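Putative uncharacterized protein (Ustilago maydis, PDB 4GNX) binds single-stranded DNA as a subunit of the heterotrimeric replication protein A complex. Local coordinates at the interface of chains B and A. Coordinates in Å, arbitrary orientation; residue numbers count along the deposited sequence, not the author numbering. Chains: chain A, Putative uncharacterized protein; chain B, Putative uncharacterized protein.

Contact 1: the interface of chains B and A. Residues chain B 108-109; chain A 16, 131.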
loop_
_atom_site.group_PDB
_atom_site.type_symbol
_atom_site.label_atom_id
_atom_site.label_comp_id
_atom_site.label_asym_id
_atom_site.label_seq_id
_atom_site.Cartn_x
_atom_site.Cartn_y
_atom_site.Cartn_z
ATOM N N ASN B 108 -15.197 3.434 -16.300
ATOM C CA ASN B 108 -14.248 3.144 -17.396
ATOM C C ASN B 108 -13.506 1.804 -17.228
ATOM O O ASN B 108 -13.083 1.194 -18.210
ATOM C CB ASN B 108 -13.267 4.310 -17.616
ATOM C CG ASN B 108 -12.691 4.868 -16.302
ATOM O OD1 ASN B 108 -13.225 4.619 -15.201
ATOM N ND2 ASN B 108 -11.591 5.635 -16.411
ATOM N N LEU B 109 -13.395 1.345 -15.981
ATOM C CA LEU B 109 -12.748 0.075 -15.652
ATOM C C LEU B 109 -13.714 -1.065 -15.397
ATOM O O LEU B 109 -13.373 -2.211 -15.657
ATOM C CB LEU B 109 -11.872 0.208 -14.400
ATOM C CG LEU B 109 -10.708 1.184 -14.266
ATOM C CD1 LEU B 109 -9.579 0.450 -13.582
ATOM C CD2 LEU B 109 -10.210 1.724 -15.586
ATOM N N GLN A 16 -10.505 -3.188 -19.517
ATOM C CA GLN A 16 -9.320 -2.464 -19.977
ATOM C C GLN A 16 -8.623 -3.240 -21.066
ATOM O O GLN A 16 -8.246 -2.662 -22.095
ATOM C CB GLN A 16 -8.344 -2.183 -18.859
ATOM C CG GLN A 16 -8.738 -1.070 -17.899
ATOM C CD GLN A 16 -7.842 -1.076 -16.668
ATOM O OE1 GLN A 16 -7.692 -2.116 -15.982
ATOM N NE2 GLN A 16 -7.210 0.063 -16.400
ATOM N N HIS A 131 -4.054 2.233 -12.752
ATOM C CA HIS A 131 -4.657 3.196 -13.687
ATOM C C HIS A 131 -4.508 4.605 -13.236
ATOM O O HIS A 131 -4.217 5.486 -14.035
ATOM C CB HIS A 131 -6.130 2.880 -13.890
ATOM C CG HIS A 131 -6.881 3.932 -14.653
ATOM N ND1 HIS A 131 -7.688 4.832 -14.040
ATOM C CD2 HIS A 131 -6.921 4.227 -16.019
ATOM C CE1 HIS A 131 -8.217 5.663 -14.968
ATOM N NE2 HIS A 131 -7.746 5.290 -16.181
#

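Contact 2: the interface of chains B and A. Residues chain B 103, 109-110; chain A 13, 15, 62-63, 124.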
loop_
_atom_site.group_PDB
_atom_site.type_symbol
_atom_site.label_atom_id
_atom_site.label_comp_id
_atom_site.label_asym_id
_atom_site.label_seq_id
_atom_site.Cartn_x
_atom_site.Cartn_y
_atom_site.Cartn_z
ATOM N N SER B 103 -15.548 0.797 -7.216
ATOM C CA SER B 103 -15.904 0.266 -8.530
ATOM C C SER B 103 -17.023 1.078 -9.169
ATOM O O SER B 103 -16.996 1.306 -10.379
ATOM C CB SER B 103 -16.298 -1.211 -8.471
ATOM O OG SER B 103 -15.302 -2.015 -7.837
ATOM N N LEU B 109 -13.395 1.345 -15.981
ATOM C CA LEU B 109 -12.748 0.075 -15.652
ATOM C C LEU B 109 -13.714 -1.065 -15.397
ATOM O O LEU B 109 -13.373 -2.211 -15.657
ATOM C CB LEU B 109 -11.872 0.208 -14.400
ATOM C CG LEU B 109 -10.708 1.184 -14.266
ATOM C CD1 LEU B 109 -9.579 0.450 -13.582
ATOM C CD2 LEU B 109 -10.210 1.724 -15.586
ATOM N N PHE B 110 -14.893 -0.769 -14.852
ATOM C CA PHE B 110 -15.809 -1.831 -14.421
ATOM C C PHE B 110 -17.115 -1.930 -15.218
ATOM O O PHE B 110 -17.955 -2.797 -14.964
ATOM C CB PHE B 110 -16.066 -1.702 -12.939
ATOM C CG PHE B 110 -14.805 -1.746 -12.105
ATOM C CD1 PHE B 110 -14.278 -0.575 -11.552
ATOM C CD2 PHE B 110 -14.125 -2.956 -11.880
ATOM C CE1 PHE B 110 -13.114 -0.610 -10.785
ATOM C CE2 PHE B 110 -12.957 -2.980 -11.122
ATOM C CZ PHE B 110 -12.455 -1.815 -10.571
ATOM N N THR A 13 -8.338 -4.982 -15.669
ATOM C CA THR A 13 -9.640 -5.639 -15.768
ATOM C C THR A 13 -9.837 -6.071 -17.199
ATOM O O THR A 13 -9.249 -5.514 -18.124
ATOM C CB THR A 13 -10.790 -4.683 -15.466
ATOM O OG1 THR A 13 -10.818 -3.659 -16.490
ATOM C CG2 THR A 13 -10.658 -4.083 -14.037
ATOM N N ARG A 15 -12.192 -5.448 -18.997
ATOM C CA ARG A 15 -12.661 -4.281 -19.752
ATOM C C ARG A 15 -11.535 -3.438 -20.339
ATOM O O ARG A 15 -11.610 -3.006 -21.516
ATOM C CB ARG A 15 -13.502 -3.376 -18.893
ATOM C CG ARG A 15 -14.322 -2.379 -19.691
ATOM C CD ARG A 15 -15.679 -3.004 -19.961
ATOM N NE ARG A 15 -15.860 -3.425 -21.347
ATOM C CZ ARG A 15 -16.727 -4.338 -21.764
ATOM N NH1 ARG A 15 -17.510 -4.993 -20.910
ATOM N NH2 ARG A 15 -16.793 -4.610 -23.055
ATOM N N GLY A 62 -16.942 -10.001 -14.334
ATOM C CA GLY A 62 -17.975 -9.016 -14.098
ATOM C C GLY A 62 -17.817 -7.745 -14.908
ATOM O O GLY A 62 -18.697 -6.869 -14.868
ATOM N N THR A 63 -16.708 -7.618 -15.637
ATOM C CA THR A 63 -16.503 -6.412 -16.426
ATOM C C THR A 63 -16.483 -6.675 -17.934
ATOM O O THR A 63 -16.666 -5.756 -18.746
ATOM C CB THR A 63 -15.239 -5.637 -15.994
ATOM O OG1 THR A 63 -14.077 -6.138 -16.688
ATOM C CG2 THR A 63 -15.044 -5.713 -14.495
ATOM N N ARG A 124 -9.167 -5.718 -7.825
ATOM C CA ARG A 124 -9.868 -4.602 -8.436
ATOM C C ARG A 124 -9.191 -3.295 -8.056
ATOM O O ARG A 124 -9.019 -2.388 -8.894
ATOM C CB ARG A 124 -11.312 -4.563 -7.994
ATOM C CG ARG A 124 -12.177 -5.609 -8.662
ATOM C CD ARG A 124 -13.637 -5.259 -8.546
ATOM N NE ARG A 124 -14.384 -5.943 -9.598
ATOM C CZ ARG A 124 -15.583 -5.578 -10.048
ATOM N NH1 ARG A 124 -16.196 -4.512 -9.549
ATOM N NH2 ARG A 124 -16.158 -6.287 -11.010
#

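Contact 1: the interface of chains B and A
B:Leu109 and B:Asn108 meet A:Gln16 and A:His131 in a small heteromeric contact between what are probably the middle (RPA32-like) subunit of replication protein A, chain A, and its small (RPA14-like) subunit, chain B, where the short C-terminal helix 107-110 of chain B is laid against chain A. The patch hides 114 Å² in all, a small area that may steady the seating of the chain B terminus.

B:Leu109 carries the contact, and its two methyl branches divide the work. CD2 reaches the side-chain amide of A:Gln16 at NE2, 3.5 Å away, and CD1 comes to 3.7 Å from the same A:Gln16 NE2, so the fork rests on the amide end. The aliphatic stem takes part as well, with A:Gln16 CG 3.9 Å from B:Leu109 CD2. This approach depends on an A:Gln16 chain that runs extended beyond CG and carries its amide out from helix 14-19 to the leucine.

The same CD2 caps one face of the imidazole, 4.1 Å above the ring plane of A:His131 and over its centre; the glutamine amide lies at about a right angle to that direction. With CG anti to the backbone N (chi1 171°), A:His131 carries its ring out from the long helix 117-135 to chain B.

B:Asn108 comes obliquely to the CE1-NE2 rim of the imidazole, from the side of the leucine methyl. Its amide plane is turned 87° from the ring, and ND2 touches at van der Waals distance, 3.9 Å from A:His131 NE2 and 3.7 Å from A:His131 CE1.

Contact 2: the interface of chains B and A
B:Phe110 lies with its aromatic ring against the guanidinium group of A:Arg124, joining the small subunit, of the replication factor A protein 3 family, to what is probably the middle, RPA32-like subunit. B:Phe110 hides 72 Å² and A:Arg124 40 Å², more than their neighbours here. The two planes are 27° apart, an inclined stack, and B:Phe110 CD2 stands 3.4 Å above the guanidinium plane of A:Arg124, over its centre. The overlap is therefore offset: one rim of the ring covers the charged group, while B:Phe110 CE2 meets the aliphatic stem at A:Arg124 CD, 3.5 Å away. The arginine chain, extended from CG to NE, runs out from helix 117-135 and follows the ring from stem to tip. Further back, the backbone carbonyl O of A:Arg124 lies in the ring plane at the edge of B:Phe110.

B:Ser103, from helix 93-104, fixes the end of the arginine. A:Arg124 NH1 donates to the hydroxyl B:Ser103 OG over 3.2 Å, with 151° at the hydrogen and the acceptor near the guanidinium plane. That same OG sits over the centre of the B:Phe110 ring, on the face opposite B:Leu109 CB, so chain B itself brackets the phenyl group. With CG anti to the carbonyl carbon (chi1 -57°), the ring is directed into this slot.

Beside the ring, A:Thr13 gives its hydroxyl OG1 to the backbone O of B:Leu109 at 3.1 Å, in the carbonyl plane and on a lone pair. Its methyl CG2 rests 3.9 Å from B:Phe110 CE2. A:Thr63 adds its own methyl CG2, 3.9 Å from B:Phe110 CD2.

Contact 1 and contact 2 are neighbouring patches of one subunit interface, the centres of their C-alpha atoms being about 7 Å apart. They share B:Leu109, whose side chain serves contact 1 while its backbone carbonyl serves contact 2. Both also draw on helices 14-19 and 117-135 of chain A and on helix 107-110 of chain B; contact 2 adds helix 93-104. Successive residues 108-110 of the short helix 107-110 thus all meet chain A. Helix 117-135 of chain A and helix 93-104 of chain B probably belong to the trimerisation bundle of replication protein A, and helix 107-110 may reinforce it.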